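PDB 3U4J: NAD-dependent aldehyde dehydrogenase from Sinorhizobium meliloti, which probably oxidises aldehydes or related oxo compounds with NAD or NADP as the electron acceptor, and binds a calcium ion in this crystal. Local coordinates for residues L17-M25 with H47-A58; A345-H356 with G373-Y384. One frame throughout, in Å; residues are numbered along the deposited sequence.

Contact 1: residues L17-M25 with H47-A58; sequences LRIKSRYQM and HAGEVVGTWPEA. With CA (calcium ion), chain E.
E50 OE2 and L17 O grip the same calcium ion, which sits 2.3 Å from E50 OE2 and 2.4 Å from L17 O; three waters complete the ligands seen. A carboxylate suits this place because its charge would offset that of the metal. Bending at chi2 (-76°) brings the E50 carboxylate round to the ion. Beside the site, L17 lays CD2 over the centre of the H47 ring, 3.8 Å from its centroid, a CH-pi contact that covers one imidazole face with a branched apolar tip.

Further along, the backbones of 17-25 and 51-56 run in the same direction, yet they bond directly only around T54. Y23 N donates to T54 O at 2.8 Å with an almost straight bond (171°), and T54 N donates to S21 O at 2.9 Å. Before this parallel bridge, water replaces direct pairing: one of the calcium-bound waters joins I19 O to V51 O, and another molecule links I19 O, S21 OG and V52 O.

The Y23 and W55 side chains run side by side, their ring planes 47° apart, with Y23 CD2 3.6 Å from W55 CE3 at the rim of the indole. W55 NE1 is held by E198 O. G53 suits its place because a CB there would strike the W55 ring. P56 then slides against the selenomethionine M25, whose CG lies 3.7 Å from P56 CG. V52 and G53 together stand opposite the single residue R42, a classic beta bulge, so this is a bulged two-stranded hairpin flanked by an extended N-terminal segment, the two tied at one end by a calcium site.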
loop_
_atom_site.group_PDB
_atom_site.type_symbol
_atom_site.label_atom_id
_atom_site.label_comp_id
_atom_site.label_asym_id
_atom_site.label_seq_id
_atom_site.Cartn_x
_atom_site.Cartn_y
_atom_site.Cartn_z
ATOM N N LEU A 17 -2.422 -32.377 -38.631
ATOM C CA LEU A 17 -1.021 -32.757 -38.842
ATOM C C LEU A 17 -0.500 -32.398 -40.254
ATOM O O LEU A 17 0.693 -32.518 -40.531
ATOM C CB LEU A 17 -0.804 -34.234 -38.516
ATOM C CG LEU A 17 -1.126 -34.636 -37.075
ATOM C CD1 LEU A 17 -1.088 -36.141 -36.940
ATOM C CD2 LEU A 17 -0.131 -33.990 -36.114
ATOM N N ARG A 18 -1.382 -31.927 -41.132
ATOM C CA ARG A 18 -0.948 -31.442 -42.464
ATOM C C ARG A 18 -0.246 -30.097 -42.362
ATOM O O ARG A 18 0.571 -29.748 -43.215
ATOM C CB ARG A 18 -2.144 -31.254 -43.406
ATOM C CG ARG A 18 -2.948 -32.511 -43.684
ATOM C CD ARG A 18 -4.276 -32.086 -44.292
ATOM N NE ARG A 18 -5.124 -33.233 -44.578
ATOM C CZ ARG A 18 -6.316 -33.137 -45.151
ATOM N NH1 ARG A 18 -6.814 -31.943 -45.491
ATOM N NH2 ARG A 18 -7.008 -34.239 -45.386
ATOM N N ILE A 19 -0.587 -29.326 -41.331
ATOM C CA ILE A 19 -0.139 -27.938 -41.244
ATOM C C ILE A 19 1.376 -27.822 -41.111
ATOM O O ILE A 19 1.967 -28.350 -40.179
ATOM C CB ILE A 19 -0.840 -27.173 -40.086
ATOM C CG1 ILE A 19 -2.392 -27.341 -40.186
ATOM C CG2 ILE A 19 -0.405 -25.695 -40.077
ATOM C CD1 ILE A 19 -3.169 -26.747 -38.972
ATOM N N LYS A 20 2.000 -27.105 -42.044
ATOM C CA LYS A 20 3.410 -26.758 -41.885
ATOM C C LYS A 20 3.469 -25.310 -41.477
ATOM O O LYS A 20 2.724 -24.497 -42.013
ATOM C CB LYS A 20 4.203 -26.983 -43.181
ATOM C CG LYS A 20 4.282 -28.447 -43.646
ATOM C CD LYS A 20 5.138 -29.309 -42.712
ATOM C CE LYS A 20 5.725 -30.544 -43.433
ATOM N NZ LYS A 20 6.929 -30.276 -44.299
ATOM N N SER A 21 4.336 -24.978 -40.526
ATOM C CA SER A 21 4.430 -23.619 -40.031
ATOM C C SER A 21 5.866 -23.102 -40.020
ATOM O O SER A 21 6.731 -23.659 -39.344
ATOM C CB SER A 21 3.816 -23.525 -38.632
ATOM O OG SER A 21 2.428 -23.676 -38.694
ATOM N N ARG A 22 6.120 -22.036 -40.767
ATOM C CA ARG A 22 7.457 -21.424 -40.812
ATOM C C ARG A 22 7.324 -20.058 -40.167
ATOM O O ARG A 22 6.487 -19.256 -40.587
ATOM C CB ARG A 22 7.996 -21.298 -42.251
ATOM C CG ARG A 22 9.404 -20.591 -42.379
ATOM C CD ARG A 22 9.335 -19.364 -43.329
ATOM N NE ARG A 22 10.602 -18.626 -43.491
ATOM C CZ ARG A 22 10.709 -17.423 -44.067
ATOM N NH1 ARG A 22 9.633 -16.784 -44.530
ATOM N NH2 ARG A 22 11.895 -16.846 -44.177
ATOM N N TYR A 23 8.114 -19.810 -39.126
ATOM C CA TYR A 23 8.014 -18.561 -38.374
ATOM C C TYR A 23 9.269 -17.736 -38.519
ATOM O O TYR A 23 10.342 -18.277 -38.777
ATOM C CB TYR A 23 7.847 -18.825 -36.878
ATOM C CG TYR A 23 6.637 -19.640 -36.484
ATOM C CD1 TYR A 23 5.453 -19.020 -36.073
ATOM C CD2 TYR A 23 6.704 -21.030 -36.473
ATOM C CE1 TYR A 23 4.328 -19.786 -35.697
ATOM C CE2 TYR A 23 5.608 -21.803 -36.093
ATOM C CZ TYR A 23 4.421 -21.161 -35.713
ATOM O OH TYR A 23 3.365 -21.931 -35.356
ATOM N N GLN A 24 9.129 -16.428 -38.317
ATOM C CA GLN A 24 10.263 -15.521 -38.326
ATOM C C GLN A 24 10.439 -14.816 -36.978
ATOM O O GLN A 24 9.461 -14.622 -36.221
ATOM C CB GLN A 24 10.087 -14.488 -39.435
ATOM C CG GLN A 24 10.284 -15.053 -40.868
ATOM C CD GLN A 24 10.149 -13.956 -41.895
ATOM O OE1 GLN A 24 9.068 -13.367 -42.059
ATOM N NE2 GLN A 24 11.252 -13.636 -42.564
HETATM N N MSE A 25 11.678 -14.418 -36.691
HETATM C CA MSE A 25 11.949 -13.563 -35.540
HETATM C C MSE A 25 11.255 -12.232 -35.728
HETATM O O MSE A 25 10.822 -11.903 -36.839
HETATM C CB MSE A 25 13.452 -13.386 -35.335
HETATM C CG MSE A 25 14.142 -14.703 -34.983
HETATM SE SE MSE A 25 16.025 -14.358 -34.516
HETATM C CE MSE A 25 16.829 -14.248 -36.271
ATOM N N HIS A 47 3.567 -37.089 -32.039
ATOM C CA HIS A 47 3.304 -37.667 -33.358
ATOM C C HIS A 47 4.612 -37.863 -34.142
ATOM O O HIS A 47 5.080 -36.944 -34.834
ATOM C CB HIS A 47 2.393 -36.747 -34.157
ATOM C CG HIS A 47 1.234 -36.197 -33.380
ATOM N ND1 HIS A 47 -0.004 -36.802 -33.361
ATOM C CD2 HIS A 47 1.118 -35.079 -32.629
ATOM C CE1 HIS A 47 -0.827 -36.085 -32.619
ATOM N NE2 HIS A 47 -0.173 -35.032 -32.166
ATOM N N ALA A 48 5.217 -39.037 -34.024
ATOM C CA ALA A 48 6.544 -39.251 -34.645
ATOM C C ALA A 48 6.668 -38.724 -36.082
ATOM O O ALA A 48 5.795 -38.946 -36.891
ATOM C CB ALA A 48 6.966 -40.763 -34.582
ATOM N N GLY A 49 7.753 -38.001 -36.371
ATOM C CA GLY A 49 8.064 -37.590 -37.745
ATOM C C GLY A 49 7.270 -36.421 -38.318
ATOM O O GLY A 49 7.531 -35.996 -39.451
ATOM N N GLU A 50 6.297 -35.894 -37.569
ATOM C CA GLU A 50 5.542 -34.732 -38.057
ATOM C C GLU A 50 6.278 -33.438 -37.714
ATOM O O GLU A 50 6.493 -33.131 -36.547
ATOM C CB GLU A 50 4.118 -34.696 -37.474
ATOM C CG GLU A 50 3.243 -35.928 -37.809
ATOM C CD GLU A 50 2.689 -35.948 -39.242
ATOM O OE1 GLU A 50 2.095 -36.990 -39.615
ATOM O OE2 GLU A 50 2.807 -34.947 -39.989
ATOM N N VAL A 51 6.652 -32.678 -38.737
ATOM C CA VAL A 51 7.379 -31.428 -38.524
ATOM C C VAL A 51 6.327 -30.317 -38.396
ATOM O O VAL A 51 5.598 -30.033 -39.355
ATOM C CB VAL A 51 8.369 -31.134 -39.683
ATOM C CG1 VAL A 51 9.088 -29.826 -39.450
ATOM C CG2 VAL A 51 9.394 -32.317 -39.853
ATOM N N VAL A 52 6.251 -29.713 -37.211
ATOM C CA VAL A 52 5.143 -28.792 -36.892
ATOM C C VAL A 52 5.542 -27.339 -36.776
ATOM O O VAL A 52 4.670 -26.466 -36.720
ATOM C CB VAL A 52 4.377 -29.228 -35.592
ATOM C CG1 VAL A 52 3.675 -30.538 -35.827
ATOM C CG2 VAL A 52 5.337 -29.323 -34.389
ATOM N N GLY A 53 6.838 -27.064 -36.712
ATOM C CA GLY A 53 7.294 -25.692 -36.749
ATOM C C GLY A 53 8.747 -25.565 -37.160
ATOM O O GLY A 53 9.542 -26.480 -36.947
ATOM N N THR A 54 9.086 -24.427 -37.747
ATOM C CA THR A 54 10.486 -24.051 -37.937
ATOM C C THR A 54 10.686 -22.567 -37.765
ATOM O O THR A 54 9.833 -21.760 -38.137
ATOM C CB THR A 54 11.177 -24.620 -39.267
ATOM O OG1 THR A 54 11.777 -23.577 -40.062
ATOM C CG2 THR A 54 10.317 -25.562 -40.067
ATOM N N TRP A 55 11.802 -22.220 -37.133
ATOM C CA TRP A 55 12.113 -20.842 -36.822
ATOM C C TRP A 55 13.611 -20.641 -36.950
ATOM O O TRP A 55 14.359 -21.630 -36.965
ATOM C CB TRP A 55 11.650 -20.476 -35.383
ATOM C CG TRP A 55 11.709 -21.622 -34.443
ATOM C CD1 TRP A 55 12.815 -22.110 -33.821
ATOM C CD2 TRP A 55 10.626 -22.458 -34.052
ATOM N NE1 TRP A 55 12.498 -23.192 -33.067
ATOM C CE2 TRP A 55 11.150 -23.426 -33.177
ATOM C CE3 TRP A 55 9.259 -22.482 -34.355
ATOM C CZ2 TRP A 55 10.365 -24.410 -32.592
ATOM C CZ3 TRP A 55 8.461 -23.457 -33.757
ATOM C CH2 TRP A 55 9.019 -24.407 -32.888
ATOM N N PRO A 56 14.064 -19.377 -36.971
ATOM C CA PRO A 56 15.476 -19.143 -37.194
ATOM C C PRO A 56 16.349 -19.677 -36.076
ATOM O O PRO A 56 15.898 -19.824 -34.908
ATOM C CB PRO A 56 15.582 -17.613 -37.249
ATOM C CG PRO A 56 14.249 -17.172 -37.745
ATOM C CD PRO A 56 13.296 -18.118 -37.017
ATOM N N GLU A 57 17.588 -19.985 -36.448
ATOM C CA GLU A 57 18.608 -20.293 -35.479
ATOM C C GLU A 57 19.416 -19.019 -35.358
ATOM O O GLU A 57 20.257 -18.747 -36.221
ATOM C CB GLU A 57 19.484 -21.451 -35.977
ATOM C CG GLU A 57 20.672 -21.734 -35.059
ATOM C CD GLU A 57 21.647 -22.803 -35.610
ATOM O OE1 GLU A 57 21.418 -23.386 -36.707
ATOM O OE2 GLU A 57 22.661 -23.032 -34.920
ATOM N N ALA A 58 19.167 -18.226 -34.312
ATOM C CA ALA A 58 19.821 -16.920 -34.217
ATOM C C ALA A 58 21.310 -17.059 -33.907
ATOM O O ALA A 58 21.715 -17.930 -33.138
ATOM C CB ALA A 58 19.144 -16.014 -33.164
HETATM CA CA CA E . 2.847 -33.124 -41.403
HETATM O O HOH W 1 2.513 -31.677 -43.344
HETATM O O HOH W 2 3.058 -31.202 -39.894
HETATM O O HOH W 3 2.313 -26.676 -37.892
HETATM O O HOH W 4 5.982 -27.218 -39.794
HETATM O O HOH W 5 3.861 -24.598 -34.866
HETATM O O HOH W 6 1.343 -34.430 -42.875
#

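Contact 2: residues A345-H356 with G373-Y384; sequences AMISEAHAEKVH and GERIGREAGLYY
A capped helix start packs here against a beta hairpin: S348 N-caps helix 349-364, its OG accepting from H351 N, while the short, weakly bonded strand 375-376 and the start of strand 383-390 form the hairpin. From the first turn of the helix, E349 forms a salt bridge with R375 end-on through two nitrogens, R375 NH2 to E349 OE1 and R375 NH1 to E349 OE2, both at 3.1 Å. The fit is not coplanar, carboxylate and guanidinium being turned 52° apart. The small methyl of A352 lets the arginine lie close, with A352 CB 3.7 Å from R375 NH1, and a water accepts from the same NH1. The R378 guanidinium lies over one face of that of R375, offset toward the rim. A leucine in place of R375 would probably leave the E349 carboxylate without its two-pronged mate and the water without its donor.

Just ahead of the cap, M346 N donates to L382 O at 2.9 Å from above the carbonyl plane. L382 then reaches on to the cap, its CD1 3.5 Å from S348 C, a branched apolar chain filling the corner.

At the far end, H356 ND1 and Y384 OH share a hydrogen bond of 2.8 Å, either being able to donate. H356 holds CG anti to its backbone N (chi1 -167°), and its ring meets the tyrosine hydroxyl in its own plane. V355 CG1 sits over the centre of the Y384 ring, 4.1 Å from the centroid, and E374 O covers the opposite face, so the ring is clamped between them. Such packing of a helix on strands belongs to an alpha/beta layer, consistent with the catalytic domain of aldehyde dehydrogenases.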
loop_
_atom_site.group_PDB
_atom_site.type_symbol
_atom_site.label_atom_id
_atom_site.label_comp_id
_atom_site.label_asym_id
_atom_site.label_seq_id
_atom_site.Cartn_x
_atom_site.Cartn_y
_atom_site.Cartn_z
ATOM N N ALA A 345 2.424 -35.648 -24.074
ATOM C CA ALA A 345 3.681 -36.287 -24.454
ATOM C C ALA A 345 4.843 -35.741 -23.642
ATOM O O ALA A 345 4.748 -34.634 -23.091
ATOM C CB ALA A 345 3.935 -36.076 -25.985
HETATM N N MSE A 346 5.930 -36.511 -23.572
HETATM C CA MSE A 346 7.219 -36.010 -23.097
HETATM C C MSE A 346 7.774 -35.058 -24.167
HETATM O O MSE A 346 7.599 -35.306 -25.369
HETATM C CB MSE A 346 8.238 -37.157 -22.909
HETATM C CG MSE A 346 7.942 -38.183 -21.817
HETATM SE SE MSE A 346 8.041 -37.409 -19.987
HETATM C CE MSE A 346 6.206 -36.820 -19.928
ATOM N N ILE A 347 8.471 -34.004 -23.743
ATOM C CA ILE A 347 8.934 -32.969 -24.678
ATOM C C ILE A 347 9.956 -33.486 -25.731
ATOM O O ILE A 347 9.962 -33.020 -26.887
ATOM C CB ILE A 347 9.515 -31.753 -23.926
ATOM C CG1 ILE A 347 9.573 -30.521 -24.843
ATOM C CG2 ILE A 347 10.902 -32.074 -23.319
ATOM C CD1 ILE A 347 8.219 -29.895 -25.139
ATOM N N SER A 348 10.807 -34.439 -25.332
ATOM C CA SER A 348 11.854 -34.910 -26.232
ATOM C C SER A 348 12.283 -36.329 -25.868
ATOM O O SER A 348 11.944 -36.833 -24.792
ATOM C CB SER A 348 13.068 -33.978 -26.234
ATOM O OG SER A 348 13.799 -34.110 -25.023
ATOM N N GLU A 349 12.996 -36.980 -26.782
ATOM C CA GLU A 349 13.512 -38.322 -26.485
ATOM C C GLU A 349 14.552 -38.222 -25.357
ATOM O O GLU A 349 14.561 -39.058 -24.457
ATOM C CB GLU A 349 14.092 -38.985 -27.762
ATOM C CG GLU A 349 14.858 -40.305 -27.518
ATOM C CD GLU A 349 13.953 -41.508 -27.225
ATOM O OE1 GLU A 349 12.917 -41.672 -27.902
ATOM O OE2 GLU A 349 14.295 -42.315 -26.317
ATOM N N ALA A 350 15.400 -37.192 -25.387
ATOM C CA ALA A 350 16.399 -36.998 -24.313
ATOM C C ALA A 350 15.696 -36.824 -22.960
ATOM O O ALA A 350 16.106 -37.425 -21.950
ATOM C CB ALA A 350 17.342 -35.800 -24.604
ATOM N N HIS A 351 14.600 -36.063 -22.942
ATOM C CA HIS A 351 13.887 -35.879 -21.679
ATOM C C HIS A 351 13.233 -37.172 -21.194
ATOM O O HIS A 351 13.331 -37.496 -20.016
ATOM C CB HIS A 351 12.854 -34.749 -21.764
ATOM C CG HIS A 351 12.260 -34.401 -20.439
ATOM N ND1 HIS A 351 12.966 -33.736 -19.466
ATOM C CD2 HIS A 351 11.033 -34.644 -19.917
ATOM C CE1 HIS A 351 12.201 -33.577 -18.400
ATOM N NE2 HIS A 351 11.023 -34.125 -18.645
ATOM N N ALA A 352 12.568 -37.896 -22.102
ATOM C CA ALA A 352 11.955 -39.184 -21.756
ATOM C C ALA A 352 12.991 -40.172 -21.165
ATOM O O ALA A 352 12.705 -40.862 -20.190
ATOM C CB ALA A 352 11.225 -39.799 -22.978
ATOM N N GLU A 353 14.180 -40.228 -21.758
ATOM C CA GLU A 353 15.263 -41.098 -21.259
ATOM C C GLU A 353 15.711 -40.692 -19.846
ATOM O O GLU A 353 15.899 -41.547 -18.985
ATOM C CB GLU A 353 16.448 -41.134 -22.231
ATOM C CG GLU A 353 16.159 -41.981 -23.503
ATOM C CD GLU A 353 17.136 -41.729 -24.686
ATOM O OE1 GLU A 353 18.078 -40.908 -24.568
ATOM O OE2 GLU A 353 16.952 -42.370 -25.753
ATOM N N LYS A 354 15.839 -39.388 -19.610
ATOM C CA LYS A 354 16.171 -38.890 -18.286
ATOM C C LYS A 354 15.098 -39.271 -17.256
ATOM O O LYS A 354 15.432 -39.783 -16.173
ATOM C CB LYS A 354 16.391 -37.375 -18.310
ATOM C CG LYS A 354 17.077 -36.833 -17.066
ATOM C CD LYS A 354 17.250 -35.324 -17.190
ATOM C CE LYS A 354 18.295 -34.788 -16.212
ATOM N NZ LYS A 354 18.243 -33.296 -16.147
ATOM N N VAL A 355 13.824 -39.062 -17.605
ATOM C CA VAL A 355 12.723 -39.501 -16.733
ATOM C C VAL A 355 12.824 -41.007 -16.428
ATOM O O VAL A 355 12.708 -41.416 -15.267
ATOM C CB VAL A 355 11.331 -39.156 -17.299
ATOM C CG1 VAL A 355 10.210 -39.837 -16.464
ATOM C CG2 VAL A 355 11.123 -37.612 -17.360
ATOM N N HIS A 356 13.052 -41.824 -17.460
ATOM C CA HIS A 356 13.205 -43.274 -17.250
ATOM C C HIS A 356 14.430 -43.611 -16.386
ATOM O O HIS A 356 14.372 -44.509 -15.547
ATOM C CB HIS A 356 13.253 -44.055 -18.576
ATOM C CG HIS A 356 13.097 -45.533 -18.384
ATOM N ND1 HIS A 356 11.967 -46.087 -17.824
ATOM C CD2 HIS A 356 13.944 -46.565 -18.628
ATOM C CE1 HIS A 356 12.112 -47.401 -17.755
ATOM N NE2 HIS A 356 13.306 -47.717 -18.222
ATOM N N GLY A 373 6.149 -46.697 -15.012
ATOM C CA GLY A 373 7.577 -46.958 -15.018
ATOM C C GLY A 373 8.131 -47.443 -16.356
ATOM O O GLY A 373 9.216 -48.037 -16.391
ATOM N N GLU A 374 7.401 -47.202 -17.452
ATOM C CA GLU A 374 7.938 -47.442 -18.820
ATOM C C GLU A 374 7.338 -46.480 -19.831
ATOM O O GLU A 374 6.282 -45.900 -19.594
ATOM C CB GLU A 374 7.640 -48.855 -19.338
ATOM C CG GLU A 374 8.315 -50.023 -18.602
ATOM C CD GLU A 374 9.839 -50.151 -18.826
ATOM O OE1 GLU A 374 10.383 -49.611 -19.823
ATOM O OE2 GLU A 374 10.488 -50.824 -17.987
ATOM N N ARG A 375 8.019 -46.352 -20.968
ATOM C CA ARG A 375 7.487 -45.705 -22.165
ATOM C C ARG A 375 6.304 -46.462 -22.732
ATOM O O ARG A 375 6.219 -47.677 -22.592
ATOM C CB ARG A 375 8.584 -45.621 -23.218
ATOM C CG ARG A 375 9.649 -44.638 -22.846
ATOM C CD ARG A 375 9.258 -43.219 -23.276
ATOM N NE ARG A 375 9.269 -43.079 -24.740
ATOM C CZ ARG A 375 10.372 -42.977 -25.474
ATOM N NH1 ARG A 375 11.570 -42.982 -24.897
ATOM N NH2 ARG A 375 10.274 -42.880 -26.796
ATOM N N ILE A 376 5.374 -45.739 -23.346
ATOM C CA ILE A 376 4.191 -46.352 -23.958
ATOM C C ILE A 376 4.118 -45.851 -25.403
ATOM O O ILE A 376 4.520 -44.708 -25.679
ATOM C CB ILE A 376 2.894 -46.021 -23.146
ATOM C CG1 ILE A 376 2.548 -47.145 -22.171
ATOM C CG2 ILE A 376 1.690 -45.934 -24.035
ATOM C CD1 ILE A 376 3.338 -47.148 -20.956
ATOM N N GLY A 377 3.641 -46.699 -26.320
ATOM C CA GLY A 377 3.477 -46.318 -27.739
ATOM C C GLY A 377 4.758 -45.788 -28.368
ATOM O O GLY A 377 4.771 -44.733 -29.022
ATOM N N ARG A 378 5.839 -46.527 -28.162
ATOM C CA ARG A 378 7.171 -46.109 -28.613
ATOM C C ARG A 378 7.259 -45.737 -30.087
ATOM O O ARG A 378 8.039 -44.850 -30.442
ATOM C CB ARG A 378 8.214 -47.188 -28.316
ATOM C CG ARG A 378 8.843 -47.077 -26.946
ATOM C CD ARG A 378 9.824 -48.221 -26.693
ATOM N NE ARG A 378 10.849 -47.843 -25.720
ATOM C CZ ARG A 378 11.859 -47.011 -25.982
ATOM N NH1 ARG A 378 11.987 -46.448 -27.177
ATOM N NH2 ARG A 378 12.745 -46.730 -25.042
ATOM N N GLU A 379 6.481 -46.404 -30.945
ATOM C CA GLU A 379 6.545 -46.124 -32.399
ATOM C C GLU A 379 5.781 -44.857 -32.785
ATOM O O GLU A 379 6.137 -44.187 -33.762
ATOM C CB GLU A 379 6.040 -47.309 -33.248
ATOM C CG GLU A 379 6.592 -48.712 -32.882
ATOM C CD GLU A 379 8.107 -48.833 -32.982
ATOM O OE1 GLU A 379 8.830 -48.111 -32.242
ATOM O OE2 GLU A 379 8.577 -49.685 -33.782
ATOM N N ALA A 380 4.752 -44.527 -32.003
ATOM C CA ALA A 380 3.814 -43.450 -32.350
ATOM C C ALA A 380 4.206 -42.041 -31.833
ATOM O O ALA A 380 3.815 -41.032 -32.415
ATOM C CB ALA A 380 2.407 -43.821 -31.899
ATOM N N GLY A 381 4.968 -41.981 -30.746
ATOM C CA GLY A 381 5.473 -40.706 -30.230
ATOM C C GLY A 381 6.144 -40.877 -28.884
ATOM O O GLY A 381 6.538 -41.992 -28.509
ATOM N N LEU A 382 6.265 -39.777 -28.150
ATOM C CA LEU A 382 6.969 -39.788 -26.865
ATOM C C LEU A 382 5.978 -39.766 -25.701
ATOM O O LEU A 382 5.389 -38.720 -25.373
ATOM C CB LEU A 382 7.957 -38.625 -26.781
ATOM C CG LEU A 382 8.933 -38.454 -27.953
ATOM C CD1 LEU A 382 9.568 -37.052 -28.014
ATOM C CD2 LEU A 382 10.002 -39.541 -27.927
ATOM N N TYR A 383 5.763 -40.928 -25.096
ATOM C CA TYR A 383 4.819 -41.020 -23.991
ATOM C C TYR A 383 5.396 -41.839 -22.849
ATOM O O TYR A 383 5.979 -42.916 -23.080
ATOM C CB TYR A 383 3.516 -41.649 -24.459
ATOM C CG TYR A 383 2.843 -40.869 -25.577
ATOM C CD1 TYR A 383 2.095 -39.730 -25.298
ATOM C CD2 TYR A 383 2.953 -41.290 -26.911
ATOM C CE1 TYR A 383 1.462 -39.012 -26.335
ATOM C CE2 TYR A 383 2.342 -40.587 -27.949
ATOM C CZ TYR A 383 1.587 -39.444 -27.646
ATOM O OH TYR A 383 0.975 -38.745 -28.646
ATOM N N TYR A 384 5.207 -41.343 -21.626
ATOM C CA TYR A 384 5.665 -42.049 -20.438
ATOM C C TYR A 384 4.463 -42.376 -19.563
ATOM O O TYR A 384 3.595 -41.536 -19.369
ATOM C CB TYR A 384 6.740 -41.245 -19.686
ATOM C CG TYR A 384 7.592 -42.163 -18.837
ATOM C CD1 TYR A 384 8.743 -42.754 -19.367
ATOM C CD2 TYR A 384 7.197 -42.517 -17.549
ATOM C CE1 TYR A 384 9.512 -43.674 -18.613
ATOM C CE2 TYR A 384 7.956 -43.409 -16.782
ATOM C CZ TYR A 384 9.105 -43.980 -17.326
ATOM O OH TYR A 384 9.840 -44.855 -16.583
HETATM O O HOH W 7 12.340 -43.429 -22.075
#

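The two contacts follow in series along the chain, contact 1 closing before contact 2 opens, and their centres lie 21 Å apart, each about 22 Å from the centre of the chain. They share no sheet: contact 1 involves the small antiparallel pair 39-43 and 51-56, whereas strand 383-390 of contact 2 belongs to a large mixed sheet. Nevertheless they touch, for A48 N lies 2.9 Å from A380 O, a probable hydrogen bond between the turn of 47-58 and the hairpin loop of 373-384. Y383 bonding to G46 and I347 to R42 add further ties. The N-terminal hairpin is thereby joined to the domain that carries contact 2, with the Y383 side chain about 9 Å from that of L17 at the calcium site.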